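PDB 3QNK: putative lipoprotein from Bacteroides fragilis, which probably serves as a SusD-like lipoprotein of the outer membrane that captures glycans at the cell surface for uptake through a partner transporter. Local coordinates for residues Met117-Met122 against Val129-Lys134; Ser355-Asn360 against Thr484-Arg489; Glu222-Ile227 against Arg419-Leu424. One frame throughout, in Å; residues are numbered along the deposited sequence.

Contact 1: residues Met117-Met122 against Val129-Lys134; sequences MFYFEM and VILLDK
Met122, on helix 101-126, and Val129, in the irregular chain that follows it, make the closest backbone approach, 7.2 Å between their CA atoms, and from there 129-134 runs past the helix as an irregular loop. Tyr119 carries the contact. Its phenol lies across the loop, and the backbone N of Leu132 donates to Tyr119 OH at 2.7 Å with an N-H...O angle of 159°, a nearly straight bond that pins the far end of the ring to the main chain. Val129 CG2 meets the rim of the ring near its plane, 3.8 Å from Tyr119 CD1, whereas Leu131 CD2 sits over one face, displaced toward the rim and 4.0 Å from Tyr119 CE1. The chain thus folds back on the end of a helix in the part of the sequence assigned to the TPR clan, consistent with the alpha-alpha superhelix of SusD proteins. Phe155 of helix 149-166 meets the Tyr119 ring edge-to-face, and Val84 of helix 76-93 touches it too. One turn further along, Met122, a selenomethionine, adds a lighter touch through its CB, 4.0 Å from Val129 CG1.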
# COMPACT_ATOMS: atom_id res chain seq x y z
N MSE B 117 -19.41 3.28 4.81
CA MSE B 117 -18.35 4.12 5.33
C MSE B 117 -17.14 4.12 4.39
O MSE B 117 -16.55 5.18 4.18
CB MSE B 117 -17.95 3.64 6.73
CG MSE B 117 -16.71 4.32 7.24
SE MSE B 117 -16.48 4.02 9.09
CE MSE B 117 -17.70 5.40 9.73
N PHE B 118 -16.78 2.96 3.84
CA PHE B 118 -15.62 2.83 2.94
C PHE B 118 -15.87 3.52 1.62
O PHE B 118 -15.00 4.27 1.19
CB PHE B 118 -15.23 1.36 2.72
CG PHE B 118 -14.79 0.64 3.97
CD1 PHE B 118 -14.06 1.30 4.95
CD2 PHE B 118 -15.07 -0.70 4.15
CE1 PHE B 118 -13.65 0.63 6.11
CE2 PHE B 118 -14.66 -1.37 5.31
CZ PHE B 118 -13.95 -0.70 6.28
N TYR B 119 -17.07 3.34 1.01
CA TYR B 119 -17.43 4.00 -0.23
C TYR B 119 -17.55 5.51 -0.04
O TYR B 119 -17.14 6.26 -0.93
CB TYR B 119 -18.71 3.45 -0.82
CG TYR B 119 -18.50 2.35 -1.85
CD1 TYR B 119 -17.88 2.62 -3.07
CD2 TYR B 119 -18.97 1.06 -1.63
CE1 TYR B 119 -17.68 1.62 -4.01
CE2 TYR B 119 -18.80 0.06 -2.58
CZ TYR B 119 -18.13 0.34 -3.76
OH TYR B 119 -17.96 -0.66 -4.68
N PHE B 120 -18.05 5.96 1.13
CA PHE B 120 -18.17 7.39 1.41
C PHE B 120 -16.81 8.06 1.43
O PHE B 120 -16.70 9.15 0.92
CB PHE B 120 -18.92 7.66 2.72
CG PHE B 120 -19.21 9.12 3.03
CD1 PHE B 120 -19.73 9.97 2.05
CD2 PHE B 120 -19.04 9.63 4.31
CE1 PHE B 120 -20.02 11.31 2.35
CE2 PHE B 120 -19.35 10.96 4.61
CZ PHE B 120 -19.83 11.79 3.63
N GLU B 121 -15.76 7.39 1.96
CA GLU B 121 -14.39 7.94 1.94
C GLU B 121 -13.89 8.18 0.53
O GLU B 121 -13.16 9.15 0.29
CB GLU B 121 -13.39 7.04 2.67
CG GLU B 121 -13.10 7.50 4.08
CD GLU B 121 -12.71 8.96 4.29
OE1 GLU B 121 -11.76 9.41 3.62
OE2 GLU B 121 -13.33 9.63 5.14
N MSE B 122 -14.29 7.32 -0.41
CA MSE B 122 -13.91 7.45 -1.81
C MSE B 122 -14.74 8.52 -2.49
O MSE B 122 -14.18 9.41 -3.13
CB MSE B 122 -14.07 6.11 -2.53
CG MSE B 122 -13.06 5.07 -2.07
SE MSE B 122 -13.04 3.55 -3.24
CE MSE B 122 -14.38 2.59 -2.46
N VAL B 129 -17.51 6.90 -8.37
CA VAL B 129 -16.51 5.81 -8.35
C VAL B 129 -17.10 4.54 -9.04
O VAL B 129 -18.26 4.55 -9.46
CB VAL B 129 -16.02 5.49 -6.89
CG1 VAL B 129 -15.33 6.67 -6.25
CG2 VAL B 129 -17.17 4.96 -6.02
N ILE B 130 -16.32 3.45 -9.10
CA ILE B 130 -16.81 2.17 -9.63
C ILE B 130 -17.60 1.50 -8.52
O ILE B 130 -17.03 1.19 -7.47
CB ILE B 130 -15.66 1.26 -10.15
CG1 ILE B 130 -14.86 1.92 -11.30
CG2 ILE B 130 -16.22 -0.12 -10.53
CD1 ILE B 130 -13.55 1.40 -11.44
N LEU B 131 -18.91 1.28 -8.75
CA LEU B 131 -19.73 0.63 -7.73
C LEU B 131 -19.67 -0.88 -7.91
O LEU B 131 -20.01 -1.39 -8.98
CB LEU B 131 -21.18 1.14 -7.74
CG LEU B 131 -21.38 2.61 -7.36
CD1 LEU B 131 -22.82 3.03 -7.59
CD2 LEU B 131 -20.95 2.87 -5.94
N LEU B 132 -19.18 -1.57 -6.88
CA LEU B 132 -19.04 -3.02 -6.84
C LEU B 132 -19.78 -3.59 -5.64
O LEU B 132 -19.54 -3.18 -4.50
CB LEU B 132 -17.56 -3.44 -6.80
CG LEU B 132 -16.68 -3.01 -7.95
CD1 LEU B 132 -15.30 -3.46 -7.74
CD2 LEU B 132 -17.17 -3.60 -9.25
N ASP B 133 -20.69 -4.53 -5.89
CA ASP B 133 -21.51 -5.19 -4.87
C ASP B 133 -21.14 -6.67 -4.78
O ASP B 133 -21.71 -7.41 -3.95
CB ASP B 133 -23.01 -5.02 -5.19
CG ASP B 133 -23.48 -5.59 -6.54
OD1 ASP B 133 -22.62 -5.87 -7.41
OD2 ASP B 133 -24.71 -5.68 -6.75
N LYS B 134 -20.22 -7.12 -5.65
CA LYS B 134 -19.73 -8.50 -5.70
C LYS B 134 -18.21 -8.48 -5.83
O LYS B 134 -17.62 -7.44 -6.20
CB LYS B 134 -20.38 -9.31 -6.85
CG LYS B 134 -20.19 -8.76 -8.28
CD LYS B 134 -19.28 -9.64 -9.16
CE LYS B 134 -19.90 -10.88 -9.80

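Contact 2: residues Ser355-Asn360 against Thr484-Arg489; sequences SLTGYN and TKTDIR. With PO4 (phosphate ion), chain G.
Van der Waals packing alone joins 355-360 to 484-489: Thr486 CG2 lies against the backbone of Leu356 and Thr357, 3.4 Å from Leu356 O and 3.8 Å from Thr357 CA. The two threonine methyls also meet, at an oblique crossing of the side chains, with Thr357 CG2 4.0 Å from Thr486 CG2. At Thr486 the methyl is anti to the carbonyl carbon, which leaves it, rather than the hydroxyl, facing the loop.

Hydrogen bonding works within each segment instead. Ser355 OG accepts from Gly358 N at 2.9 Å, an ST motif, and donates to Tyr359 O from above its carbonyl plane. Thr357 OG1 accepts from Tyr359 N in an ST turn and is also bonded to Pro276 O, so two hydroxyls hold the loop in its curled form. Gly358 takes a positive phi, 94°, where the chain turns.

The strand 480-488 is the middle one of a three-stranded antiparallel sheet, and it carries a classic beta bulge: Thr486 and Asp487 both face Leu470 of strand 469-475. Strand 469-475 also reaches the loop, through backbone hydrogen bonding of Val473 with Thr357.

Ionic contacts gather at the bulge and just after it. Arg489 NE forms a salt bridge with Asp487 OD2, 2.8 Å, with a nearly straight N-H...O angle of 171°; the oxygen lies in the guanidinium plane but is met from above the carboxylate plane. Tyr63 OH bonds to the other carboxylate oxygen, Asp487 OD1. A phosphate ion, probably from the crystallisation liquor, is held weakly by Ile488 N, 3.5 Å from its O1, and is also bonded to Arg55.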
# COMPACT_ATOMS: atom_id res chain seq x y z
N SER B 355 6.32 24.73 15.50
CA SER B 355 5.12 25.27 14.83
C SER B 355 5.46 26.51 13.96
O SER B 355 6.14 27.45 14.41
CB SER B 355 4.04 25.59 15.86
OG SER B 355 3.04 26.42 15.30
N LEU B 356 5.01 26.48 12.71
CA LEU B 356 5.24 27.58 11.78
C LEU B 356 4.21 28.69 11.97
O LEU B 356 4.46 29.84 11.57
CB LEU B 356 5.21 27.06 10.34
CG LEU B 356 6.26 26.00 10.01
CD1 LEU B 356 5.94 25.34 8.69
CD2 LEU B 356 7.69 26.55 10.08
N THR B 357 3.07 28.36 12.62
CA THR B 357 1.98 29.32 12.86
C THR B 357 2.00 29.96 14.22
O THR B 357 1.37 30.99 14.37
CB THR B 357 0.62 28.68 12.65
OG1 THR B 357 0.33 27.78 13.73
CG2 THR B 357 0.52 27.97 11.30
N GLY B 358 2.67 29.33 15.20
CA GLY B 358 2.71 29.78 16.58
C GLY B 358 1.66 29.10 17.43
O GLY B 358 1.44 29.49 18.58
N TYR B 359 1.01 28.07 16.84
CA TYR B 359 -0.06 27.28 17.47
C TYR B 359 0.12 25.81 17.18
O TYR B 359 0.71 25.46 16.15
CB TYR B 359 -1.46 27.72 16.96
CG TYR B 359 -1.74 29.19 17.10
CD1 TYR B 359 -2.00 29.76 18.34
CD2 TYR B 359 -1.63 30.05 16.00
CE1 TYR B 359 -2.17 31.13 18.50
CE2 TYR B 359 -1.81 31.43 16.14
CZ TYR B 359 -2.10 31.96 17.39
OH TYR B 359 -2.27 33.31 17.58
N ASN B 360 -0.46 24.96 18.05
CA ASN B 360 -0.56 23.50 17.92
C ASN B 360 -1.96 23.12 18.31
O ASN B 360 -2.62 23.89 19.01
CB ASN B 360 0.47 22.76 18.78
CG ASN B 360 1.88 22.88 18.31
OD1 ASN B 360 2.60 23.76 18.74
ND2 ASN B 360 2.31 21.99 17.43
N THR B 484 2.54 36.96 10.98
CA THR B 484 3.33 36.47 9.83
C THR B 484 2.48 35.83 8.75
O THR B 484 1.39 35.36 9.06
CB THR B 484 4.31 35.38 10.34
OG1 THR B 484 3.57 34.28 10.90
CG2 THR B 484 5.31 35.93 11.35
N LYS B 485 3.01 35.73 7.52
CA LYS B 485 2.43 34.95 6.42
C LYS B 485 2.93 33.53 6.64
O LYS B 485 4.12 33.35 6.88
CB LYS B 485 2.85 35.50 5.04
CG LYS B 485 2.06 36.71 4.58
CD LYS B 485 2.71 37.34 3.36
CE LYS B 485 1.79 38.18 2.48
NZ LYS B 485 1.68 39.61 2.91
N THR B 486 2.05 32.52 6.66
CA THR B 486 2.50 31.15 6.94
C THR B 486 2.44 30.25 5.71
O THR B 486 3.13 29.23 5.68
CB THR B 486 1.71 30.53 8.09
OG1 THR B 486 0.32 30.75 7.85
CG2 THR B 486 2.10 31.10 9.47
N ASP B 487 1.63 30.62 4.70
CA ASP B 487 1.45 29.85 3.47
C ASP B 487 0.78 30.71 2.42
O ASP B 487 -0.26 31.32 2.68
CB ASP B 487 0.64 28.56 3.73
CG ASP B 487 1.04 27.39 2.85
OD1 ASP B 487 2.07 27.51 2.12
OD2 ASP B 487 0.33 26.33 2.89
N ILE B 488 1.38 30.77 1.22
CA ILE B 488 0.82 31.51 0.09
C ILE B 488 0.16 30.45 -0.82
O ILE B 488 0.80 29.89 -1.72
CB ILE B 488 1.84 32.42 -0.65
CG1 ILE B 488 2.84 33.13 0.29
CG2 ILE B 488 1.15 33.36 -1.61
CD1 ILE B 488 2.34 34.07 1.33
N ARG B 489 -1.09 30.15 -0.52
CA ARG B 489 -1.88 29.16 -1.27
C ARG B 489 -2.62 29.79 -2.47
O ARG B 489 -2.79 31.02 -2.55
CB ARG B 489 -2.89 28.45 -0.35
CG ARG B 489 -2.21 27.62 0.70
CD ARG B 489 -3.15 26.86 1.57
NE ARG B 489 -2.41 26.20 2.65
CZ ARG B 489 -2.97 25.52 3.64
NH1 ARG B 489 -4.29 25.39 3.69
NH2 ARG B 489 -2.23 25.00 4.60
P PO4 G . 5.26 29.21 0.77
O1 PO4 G . 4.15 29.50 -0.49
O2 PO4 G . 6.90 29.19 0.17
O3 PO4 G . 4.91 30.42 1.71
O4 PO4 G . 4.87 28.00 1.81

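Contact 3: residues Glu222-Ile227 against Arg419-Leu424; sequences EKYRSI and RQRVGL
Tyr224 and Ile227 face Arg421 and Val422, with Tyr224 CA and Val422 CA 7.8 Å apart, the nearest CA pair. In sequence order, Lys223 comes first and belongs to the segment's own turn: Lys223 O accepts from Ser226 OG, a bond within 222-227.

Tyr224 is the first to reach over. Its ring is carried outward with CG anti to the backbone N (chi1 -174°), and its CD1-CE1 side is turned to the other segment. Arg421 NE comes up at the ring edge, near the ring plane and 3.6 Å from Tyr224 CE1. Ring and guanidinium planes stand 86° apart, so the edge of the tyrosine rests on a face of the guanidinium. Val422 CG1 approaches the ring obliquely, 3.9 Å from Tyr224 CD1.

Segment 419-424 runs off the C-terminal end of helix 408-420, which closes in a Schellman motif: Leu424 N bonds to Arg419 O, Gly423 N bonds to Gln420 O, and Gly423 takes the positive phi of the C-prime position. Arg419 O also accepts from Val422 N, from the opposite face of its carbonyl plane. This helix end therefore presents Arg421 and Val422 to helix 221-225.

Past Ser226, Ile227 returns to the contact. Its CD1 lies over the same guanidinium face of Arg421 as Tyr224 CD1, 3.7 Å from Arg421 NH1, and also over a face of the Tyr224 ring near its rim. A bend at chi2 (99°) steers the Arg421 chain toward these groups. Its polar ends are claimed elsewhere: NH1 forms a salt bridge with Glu237 and a hydrogen bond with Val216 O, and NH2 pairs with Glu446.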
# COMPACT_ATOMS: atom_id res chain seq x y z
N GLU B 222 -11.69 22.41 30.04
CA GLU B 222 -11.41 21.07 30.54
C GLU B 222 -12.63 20.17 30.29
O GLU B 222 -12.47 19.08 29.76
CB GLU B 222 -11.04 21.12 32.02
N LYS B 223 -13.85 20.66 30.62
CA LYS B 223 -15.12 19.94 30.43
C LYS B 223 -15.34 19.57 28.96
O LYS B 223 -15.67 18.43 28.67
CB LYS B 223 -16.31 20.76 30.94
CG LYS B 223 -16.67 20.51 32.39
CD LYS B 223 -17.71 21.52 32.84
CE LYS B 223 -18.25 21.20 34.20
NZ LYS B 223 -19.40 22.08 34.53
N TYR B 224 -15.14 20.52 28.04
CA TYR B 224 -15.30 20.28 26.60
C TYR B 224 -14.28 19.26 26.10
O TYR B 224 -14.68 18.29 25.45
CB TYR B 224 -15.19 21.59 25.81
CG TYR B 224 -15.49 21.43 24.34
CD1 TYR B 224 -16.79 21.54 23.86
CD2 TYR B 224 -14.47 21.21 23.41
CE1 TYR B 224 -17.07 21.43 22.50
CE2 TYR B 224 -14.75 21.06 22.06
CZ TYR B 224 -16.05 21.19 21.60
OH TYR B 224 -16.31 21.05 20.27
N ARG B 225 -12.97 19.44 26.45
CA ARG B 225 -11.88 18.52 26.07
C ARG B 225 -12.09 17.11 26.56
O ARG B 225 -11.56 16.17 25.96
CB ARG B 225 -10.54 19.01 26.60
CG ARG B 225 -9.99 20.19 25.86
CD ARG B 225 -8.57 20.43 26.22
NE ARG B 225 -8.36 20.60 27.66
CZ ARG B 225 -8.12 21.75 28.28
NH1 ARG B 225 -8.03 22.89 27.59
NH2 ARG B 225 -7.92 21.78 29.59
N SER B 226 -12.86 16.94 27.63
CA SER B 226 -13.12 15.62 28.21
C SER B 226 -13.92 14.69 27.28
O SER B 226 -14.05 13.51 27.60
CB SER B 226 -13.83 15.76 29.55
OG SER B 226 -15.21 15.98 29.34
N ILE B 227 -14.45 15.18 26.14
CA ILE B 227 -15.19 14.36 25.16
C ILE B 227 -14.21 13.32 24.62
O ILE B 227 -14.54 12.14 24.50
CB ILE B 227 -15.80 15.27 24.05
CG1 ILE B 227 -16.93 16.15 24.61
CG2 ILE B 227 -16.28 14.46 22.82
CD1 ILE B 227 -17.32 17.33 23.72
N ARG B 419 -24.09 26.23 20.80
CA ARG B 419 -23.64 27.44 21.49
C ARG B 419 -23.99 27.38 22.98
O ARG B 419 -23.18 27.77 23.82
CB ARG B 419 -24.25 28.71 20.87
CG ARG B 419 -24.26 28.76 19.37
CD ARG B 419 -24.56 30.18 18.97
NE ARG B 419 -23.31 30.84 18.63
CZ ARG B 419 -22.88 31.97 19.15
NH1 ARG B 419 -23.63 32.64 20.01
NH2 ARG B 419 -21.71 32.45 18.82
N GLN B 420 -25.19 26.92 23.31
CA GLN B 420 -25.60 26.80 24.71
C GLN B 420 -24.65 25.90 25.48
O GLN B 420 -24.35 26.21 26.63
CB GLN B 420 -27.05 26.27 24.85
CG GLN B 420 -28.15 27.32 24.67
CD GLN B 420 -29.55 26.71 24.48
OE1 GLN B 420 -30.32 27.08 23.55
NE2 GLN B 420 -29.91 25.77 25.40
N ARG B 421 -24.11 24.84 24.83
CA ARG B 421 -23.30 23.90 25.59
C ARG B 421 -21.90 24.42 25.91
O ARG B 421 -21.23 23.78 26.72
CB ARG B 421 -23.30 22.47 25.02
CG ARG B 421 -22.28 22.18 24.02
CD ARG B 421 -21.03 21.46 24.48
NE ARG B 421 -20.51 20.90 23.24
CZ ARG B 421 -20.49 19.61 22.99
NH1 ARG B 421 -20.74 18.73 23.96
NH2 ARG B 421 -20.15 19.17 21.79
N VAL B 422 -21.50 25.60 25.38
CA VAL B 422 -20.21 26.24 25.67
C VAL B 422 -20.42 27.66 26.28
O VAL B 422 -19.52 28.51 26.23
CB VAL B 422 -19.26 26.27 24.45
CG1 VAL B 422 -18.80 24.85 24.11
CG2 VAL B 422 -19.89 26.96 23.24
N GLY B 423 -21.62 27.89 26.81
CA GLY B 423 -22.00 29.15 27.43
C GLY B 423 -22.11 30.36 26.52
O GLY B 423 -22.04 31.50 27.00
N LEU B 424 -22.25 30.13 25.21
CA LEU B 424 -22.37 31.21 24.22
C LEU B 424 -23.83 31.66 24.09
O LEU B 424 -24.72 30.81 24.07
CB LEU B 424 -21.80 30.81 22.83
CG LEU B 424 -20.27 30.86 22.69
CD1 LEU B 424 -19.84 30.33 21.35
CD2 LEU B 424 -19.74 32.29 22.86

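In the fold
The centres of the contacts lie 19 to 21 Å from that of the chain. The touching residues of contact 3 are all buried, contact 2 is buried apart from a partly exposed Leu356, and contact 1 is only partly buried. Contact 1 joins a helix to the chain just after it, across the chain's centre from the others, its centre 36 Å from each of theirs. Contacts 2 and 3 join distant parts of the sequence, and their segments alternate. No two contacts share a helix or strand. Only contact 1 has a hydrogen bond across its segments; contact 2 relies on methyl packing beside a sheet, contact 3 on apolar and guanidinium surfaces between helix 221-225 and the end of helix 408-420.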